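Local coordinates for thermophilic dibenzothiophene desulfurization enzyme C from Paenibacillus sp., a protein that probably oxidises dibenzothiophene, through its 5-oxide, to the 5,5-dioxide, using reduced FMN and molecular oxygen, in dibenzothiophene degradation, in two crystal structures: PDB 5XDG (chain A, 1.75 Å), residues Leu351-Thr356 and Asp381-Thr386; PDB 5XDC (chain B, 1.58 Å), residues Leu351-Thr356 and Asp381-Thr386. Structure 2 is superposed on structure 1 by the backbone atoms of these residues (RMSD 0.08 Å); each is numbered along its deposited sequence.

Structure 1 (5XDG); sequences LVIELT and DARTHT.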
loop_
_atom_site.group_PDB
_atom_site.type_symbol
_atom_site.label_atom_id
_atom_site.label_comp_id
_atom_site.label_asym_id
_atom_site.label_seq_id
_atom_site.Cartn_x
_atom_site.Cartn_y
_atom_site.Cartn_z
ATOM N N LEU A 351 4.262 -7.525 6.881
ATOM C CA LEU A 351 2.990 -7.976 7.421
ATOM C C LEU A 351 2.857 -7.611 8.891
ATOM O O LEU A 351 1.857 -7.018 9.309
ATOM C CB LEU A 351 2.854 -9.490 7.226
ATOM C CG LEU A 351 1.624 -10.139 7.867
ATOM C CD1 LEU A 351 0.328 -9.559 7.275
ATOM C CD2 LEU A 351 1.652 -11.653 7.690
ATOM N N VAL A 352 3.866 -7.945 9.693
ATOM C CA VAL A 352 3.707 -7.782 11.133
ATOM C C VAL A 352 3.657 -6.300 11.501
ATOM O O VAL A 352 2.898 -5.897 12.387
ATOM C CB VAL A 352 4.814 -8.541 11.887
ATOM C CG1 VAL A 352 6.149 -7.795 11.831
ATOM C CG2 VAL A 352 4.372 -8.804 13.341
ATOM N N ILE A 353 4.437 -5.467 10.806
ATOM C CA ILE A 353 4.428 -4.032 11.092
ATOM C C ILE A 353 3.081 -3.417 10.728
ATOM O O ILE A 353 2.549 -2.571 11.465
ATOM C CB ILE A 353 5.584 -3.328 10.358
ATOM C CG1 ILE A 353 6.947 -3.780 10.911
ATOM C CG2 ILE A 353 5.413 -1.804 10.436
ATOM C CD1 ILE A 353 7.204 -3.397 12.364
ATOM N N GLU A 354 2.494 -3.816 9.597
ATOM C CA GLU A 354 1.222 -3.205 9.239
ATOM C C GLU A 354 0.103 -3.721 10.133
ATOM O O GLU A 354 -0.718 -2.945 10.629
ATOM C CB GLU A 354 0.859 -3.446 7.775
ATOM C CG GLU A 354 -0.515 -2.831 7.525
ATOM C CD GLU A 354 -0.788 -2.424 6.099
ATOM O OE1 GLU A 354 -0.452 -3.207 5.186
ATOM O OE2 GLU A 354 -1.357 -1.320 5.904
ATOM N N LEU A 355 0.054 -5.039 10.330
ATOM C CA LEU A 355 -1.043 -5.669 11.060
ATOM C C LEU A 355 -1.111 -5.199 12.514
ATOM O O LEU A 355 -2.203 -4.926 13.036
ATOM C CB LEU A 355 -0.865 -7.186 10.972
ATOM C CG LEU A 355 -1.589 -8.261 11.765
ATOM C CD1 LEU A 355 -1.204 -9.578 11.105
ATOM C CD2 LEU A 355 -1.174 -8.271 13.235
ATOM N N THR A 356 0.033 -5.102 13.192
ATOM C CA THR A 356 -0.009 -4.752 14.613
ATOM C C THR A 356 -0.471 -3.317 14.838
ATOM O O THR A 356 -0.957 -3.000 15.926
ATOM C CB THR A 356 1.358 -4.953 15.279
ATOM O OG1 THR A 356 2.369 -4.220 14.568
ATOM C CG2 THR A 356 1.729 -6.453 15.343
ATOM N N ASP A 381 6.988 -4.728 20.093
ATOM C CA ASP A 381 7.922 -5.835 19.901
ATOM C C ASP A 381 8.343 -5.948 18.434
ATOM O O ASP A 381 9.540 -5.977 18.119
ATOM C CB ASP A 381 7.296 -7.146 20.397
ATOM C CG ASP A 381 7.114 -7.180 21.917
ATOM O OD1 ASP A 381 7.865 -6.486 22.642
ATOM O OD2 ASP A 381 6.221 -7.918 22.376
ATOM N N ALA A 382 7.372 -6.020 17.519
ATOM C CA ALA A 382 7.708 -6.132 16.102
ATOM C C ALA A 382 8.500 -4.920 15.616
ATOM O O ALA A 382 9.487 -5.072 14.887
ATOM C CB ALA A 382 6.442 -6.317 15.270
ATOM N N ARG A 383 8.093 -3.708 16.015
ATOM C CA ARG A 383 8.777 -2.510 15.527
ATOM C C ARG A 383 10.225 -2.475 15.982
ATOM O O ARG A 383 11.093 -1.969 15.254
ATOM C CB ARG A 383 8.046 -1.243 15.988
ATOM C CG ARG A 383 8.680 0.077 15.532
ATOM C CD ARG A 383 8.569 0.288 14.018
ATOM N NE ARG A 383 9.447 -0.606 13.265
ATOM C CZ ARG A 383 9.536 -0.631 11.942
ATOM N NH1 ARG A 383 8.801 0.204 11.206
ATOM N NH2 ARG A 383 10.350 -1.499 11.344
ATOM N N THR A 384 10.503 -3.007 17.181
ATOM C CA THR A 384 11.868 -3.026 17.691
ATOM C C THR A 384 12.703 -4.060 16.947
ATOM O O THR A 384 13.800 -3.756 16.461
ATOM C CB THR A 384 11.865 -3.309 19.199
ATOM O OG1 THR A 384 11.193 -2.241 19.888
ATOM C CG2 THR A 384 13.298 -3.436 19.725
ATOM N N HIS A 385 12.197 -5.288 16.834
ATOM C CA HIS A 385 13.057 -6.342 16.311
ATOM C C HIS A 385 13.254 -6.252 14.802
ATOM O O HIS A 385 14.321 -6.625 14.301
ATOM C CB HIS A 385 12.513 -7.725 16.660
ATOM C CG HIS A 385 13.531 -8.802 16.477
ATOM N ND1 HIS A 385 13.903 -9.267 15.236
ATOM C CD2 HIS A 385 14.306 -9.458 17.375
ATOM C CE1 HIS A 385 14.852 -10.177 15.375
ATOM N NE2 HIS A 385 15.107 -10.316 16.664
ATOM N N THR A 386 12.246 -5.786 14.060
ATOM C CA THR A 386 12.352 -5.743 12.604
ATOM C C THR A 386 13.461 -4.828 12.125
ATOM O O THR A 386 13.821 -4.878 10.945
ATOM C CB THR A 386 11.039 -5.276 11.985
ATOM O OG1 THR A 386 10.614 -4.093 12.667
ATOM C CG2 THR A 386 10.000 -6.365 12.083
#
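In the helical C-terminal domain of an acyl-CoA dehydrogenase-type fold, I353 and V352 of the long helix 331-358 pack on A382, R383 and T386 at the end of helix 376-385; the axes of 351-356 and 381-385 run roughly antiparallel, at 147°. The single methyl of A382 lets the helices approach: its CB meets both V352 methyls, 3.8 Å from CG1. I353 carries most of the contact. Its CG1 stands anti to the carbonyl carbon (chi1 -66°), and the next bond turns CD1 over the centre of one face of the R383 guanidinium, 3.6 Å from CZ. The same methyl meets T386 OG1 tip to tip at 3.5 Å. That hydroxyl donates to A382 O (2.7 Å) and accepts from R383 NH2, whose approach is bent (135°), so a buried polar atom is satisfied twice. R383 NH1 forms a salt bridge to E361 of the second subunit. On the far side, H385 bonds through ND1 to Y259 and through NE2 to Y93, and touches the bound FMN.

Structure 2 (5XDC); sequences LVIELT and DARTHT. With IND (indole), chain C.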
loop_
_atom_site.group_PDB
_atom_site.type_symbol
_atom_site.label_atom_id
_atom_site.label_comp_id
_atom_site.label_asym_id
_atom_site.label_seq_id
_atom_site.Cartn_x
_atom_site.Cartn_y
_atom_site.Cartn_z
ATOM N N LEU B 351 4.234 -7.534 6.864
ATOM C CA LEU B 351 2.969 -8.004 7.414
ATOM C C LEU B 351 2.834 -7.624 8.883
ATOM O O LEU B 351 1.823 -7.045 9.297
ATOM C CB LEU B 351 2.846 -9.527 7.241
ATOM C CG LEU B 351 1.616 -10.113 7.927
ATOM C CD1 LEU B 351 0.355 -9.487 7.360
ATOM C CD2 LEU B 351 1.604 -11.638 7.788
ATOM N N VAL B 352 3.841 -7.943 9.696
ATOM C CA VAL B 352 3.672 -7.749 11.132
ATOM C C VAL B 352 3.613 -6.264 11.467
ATOM O O VAL B 352 2.861 -5.856 12.355
ATOM C CB VAL B 352 4.767 -8.483 11.935
ATOM C CG1 VAL B 352 6.134 -7.830 11.801
ATOM C CG2 VAL B 352 4.357 -8.555 13.405
ATOM N N ILE B 353 4.376 -5.431 10.752
ATOM C CA ILE B 353 4.384 -4.002 11.061
ATOM C C ILE B 353 3.043 -3.365 10.685
ATOM O O ILE B 353 2.516 -2.526 11.427
ATOM C CB ILE B 353 5.574 -3.312 10.363
ATOM C CG1 ILE B 353 6.915 -3.778 10.958
ATOM C CG2 ILE B 353 5.473 -1.784 10.442
ATOM C CD1 ILE B 353 7.087 -3.520 12.453
ATOM N N GLU B 354 2.455 -3.770 9.552
ATOM C CA GLU B 354 1.149 -3.241 9.146
ATOM C C GLU B 354 0.050 -3.727 10.078
ATOM O O GLU B 354 -0.773 -2.942 10.555
ATOM C CB GLU B 354 0.827 -3.663 7.704
ATOM C CG GLU B 354 1.698 -3.020 6.673
ATOM C CD GLU B 354 1.342 -3.440 5.249
ATOM O OE1 GLU B 354 0.412 -4.259 5.076
ATOM O OE2 GLU B 354 1.998 -2.946 4.303
ATOM N N LEU B 355 0.033 -5.030 10.355
ATOM C CA LEU B 355 -1.054 -5.666 11.089
ATOM C C LEU B 355 -1.136 -5.174 12.534
ATOM O O LEU B 355 -2.230 -4.898 13.048
ATOM C CB LEU B 355 -0.819 -7.174 11.015
ATOM C CG LEU B 355 -1.609 -8.222 11.755
ATOM C CD1 LEU B 355 -1.322 -9.564 11.042
ATOM C CD2 LEU B 355 -1.206 -8.277 13.219
ATOM N N THR B 356 0.002 -5.060 13.207
ATOM C CA THR B 356 -0.032 -4.719 14.622
ATOM C C THR B 356 -0.508 -3.296 14.849
ATOM O O THR B 356 -0.987 -2.985 15.947
ATOM C CB THR B 356 1.342 -4.931 15.270
ATOM O OG1 THR B 356 2.348 -4.197 14.568
ATOM C CG2 THR B 356 1.697 -6.411 15.282
ATOM N N ASP B 381 6.987 -4.782 20.070
ATOM C CA ASP B 381 7.933 -5.885 19.926
ATOM C C ASP B 381 8.391 -6.021 18.485
ATOM O O ASP B 381 9.592 -6.088 18.199
ATOM C CB ASP B 381 7.287 -7.175 20.407
ATOM C CG ASP B 381 7.111 -7.221 21.912
ATOM O OD1 ASP B 381 7.837 -6.496 22.633
ATOM O OD2 ASP B 381 6.244 -7.993 22.375
ATOM N N ALA B 382 7.437 -6.044 17.557
ATOM C CA ALA B 382 7.774 -6.178 16.151
ATOM C C ALA B 382 8.536 -4.966 15.650
ATOM O O ALA B 382 9.527 -5.115 14.927
ATOM C CB ALA B 382 6.503 -6.383 15.331
ATOM N N ARG B 383 8.077 -3.757 15.995
ATOM C CA ARG B 383 8.739 -2.555 15.491
ATOM C C ARG B 383 10.191 -2.500 15.953
ATOM O O ARG B 383 11.070 -2.034 15.216
ATOM C CB ARG B 383 7.982 -1.298 15.945
ATOM C CG ARG B 383 8.586 0.040 15.513
ATOM C CD ARG B 383 8.510 0.267 14.018
ATOM N NE ARG B 383 9.412 -0.616 13.286
ATOM C CZ ARG B 383 9.495 -0.682 11.966
ATOM N NH1 ARG B 383 8.772 0.125 11.205
ATOM N NH2 ARG B 383 10.309 -1.567 11.392
ATOM N N THR B 384 10.462 -2.975 17.173
ATOM C CA THR B 384 11.830 -3.009 17.686
ATOM C C THR B 384 12.689 -4.006 16.912
ATOM O O THR B 384 13.728 -3.644 16.347
ATOM C CB THR B 384 11.811 -3.346 19.184
ATOM O OG1 THR B 384 11.114 -2.322 19.912
ATOM C CG2 THR B 384 13.219 -3.444 19.763
ATOM N N HIS B 385 12.291 -5.278 16.879
ATOM C CA HIS B 385 13.240 -6.249 16.362
ATOM C C HIS B 385 13.360 -6.230 14.843
ATOM O O HIS B 385 14.422 -6.588 14.322
ATOM C CB HIS B 385 12.913 -7.665 16.812
ATOM C CG HIS B 385 14.076 -8.571 16.611
ATOM N ND1 HIS B 385 14.205 -9.353 15.487
ATOM C CD2 HIS B 385 15.239 -8.699 17.299
ATOM C CE1 HIS B 385 15.365 -9.988 15.529
ATOM N NE2 HIS B 385 16.014 -9.606 16.615
ATOM N N THR B 386 12.314 -5.829 14.108
ATOM C CA THR B 386 12.422 -5.782 12.654
ATOM C C THR B 386 13.532 -4.842 12.186
ATOM O O THR B 386 13.933 -4.906 11.017
ATOM C CB THR B 386 11.094 -5.341 12.002
ATOM O OG1 THR B 386 10.623 -4.131 12.612
ATOM C CG2 THR B 386 10.027 -6.416 12.079
HETATM N N1 IND C . 15.990 -6.302 20.265
HETATM C C2 IND C . 16.619 -7.250 20.953
HETATM C C3 IND C . 17.710 -7.391 20.302
HETATM C C4 IND C . 18.941 -6.542 18.304
HETATM C C5 IND C . 18.798 -5.620 17.263
HETATM C C6 IND C . 17.636 -4.827 17.162
HETATM C C7 IND C . 16.620 -4.957 18.103
HETATM C C8 IND C . 16.754 -5.862 19.138
HETATM C C9 IND C . 17.938 -6.672 19.231
#
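Two residues of the indole pocket, T384 and H385, lie on 381-386, and A382, R383 and T386 of the same segment meet I353 and V352. The single methyl of A382 allows close packing of the helices: its CB meets both V352 methyls, 3.8 Å from CG1. I353 carries most of the contact. With CG1 anti to the carbonyl carbon (chi1 -68°), the next bond turns CD1 over the centre of one face of the R383 guanidinium, 3.8 Å from CZ. This methyl also reaches T386 OG1 tip to tip at 3.6 Å. The threonine hydroxyl donates to A382 O (2.7 Å) and accepts a bent bond from R383 NH2 (134°), which gives it two partners inside a buried interface. R383 NH1 makes a salt bridge with E361 of the second subunit. H385 is held by ND1 to Y259 and NE2 to Y93. Its CD2 comes within 3.7 Å of indole C8, while T384 O is 3.6 Å from indole C7; both are van der Waals contacts.

Structure 1 against structure 2
The sharpest difference is the occupant of the pocket beside T384(A) and H385(A), or T384(B) and H385(B). Indole lies against T384(B) and H385(B), whereas FMN is bound at this place in structure 1, wholly or in part, so neither site is empty. With indole, the carbonyl oxygen of T384(B) is 3.6 Å from C7, and CD2 of H385(B) is 3.7 Å from C8. T384(A) and T384(B) coincide within the error, so T384(B) lies against indole in the place that T384(A) has. The helix interface is also kept: V352(A), I353(A), R383(A) and T386(A) and their counterparts hold their places. T386(A) OG1 bonds A382(A) O and R383(A) NH2, as T386(B) OG1 does A382(B) O and R383(B) NH2. Among the residues compared here, the side chain that shifts is that of H385(A) against H385(B). CB of H385(A) touches D381(A) O, and CB of H385(B) touches D381(B) O, so this contact is common to both. The shift may accommodate the different occupant, though two crystals differ in more than that. It stays within one rotamer (chi1 -164° in both), with the CB atoms of H385(A) and H385(B) 0.4 Å apart after superposition.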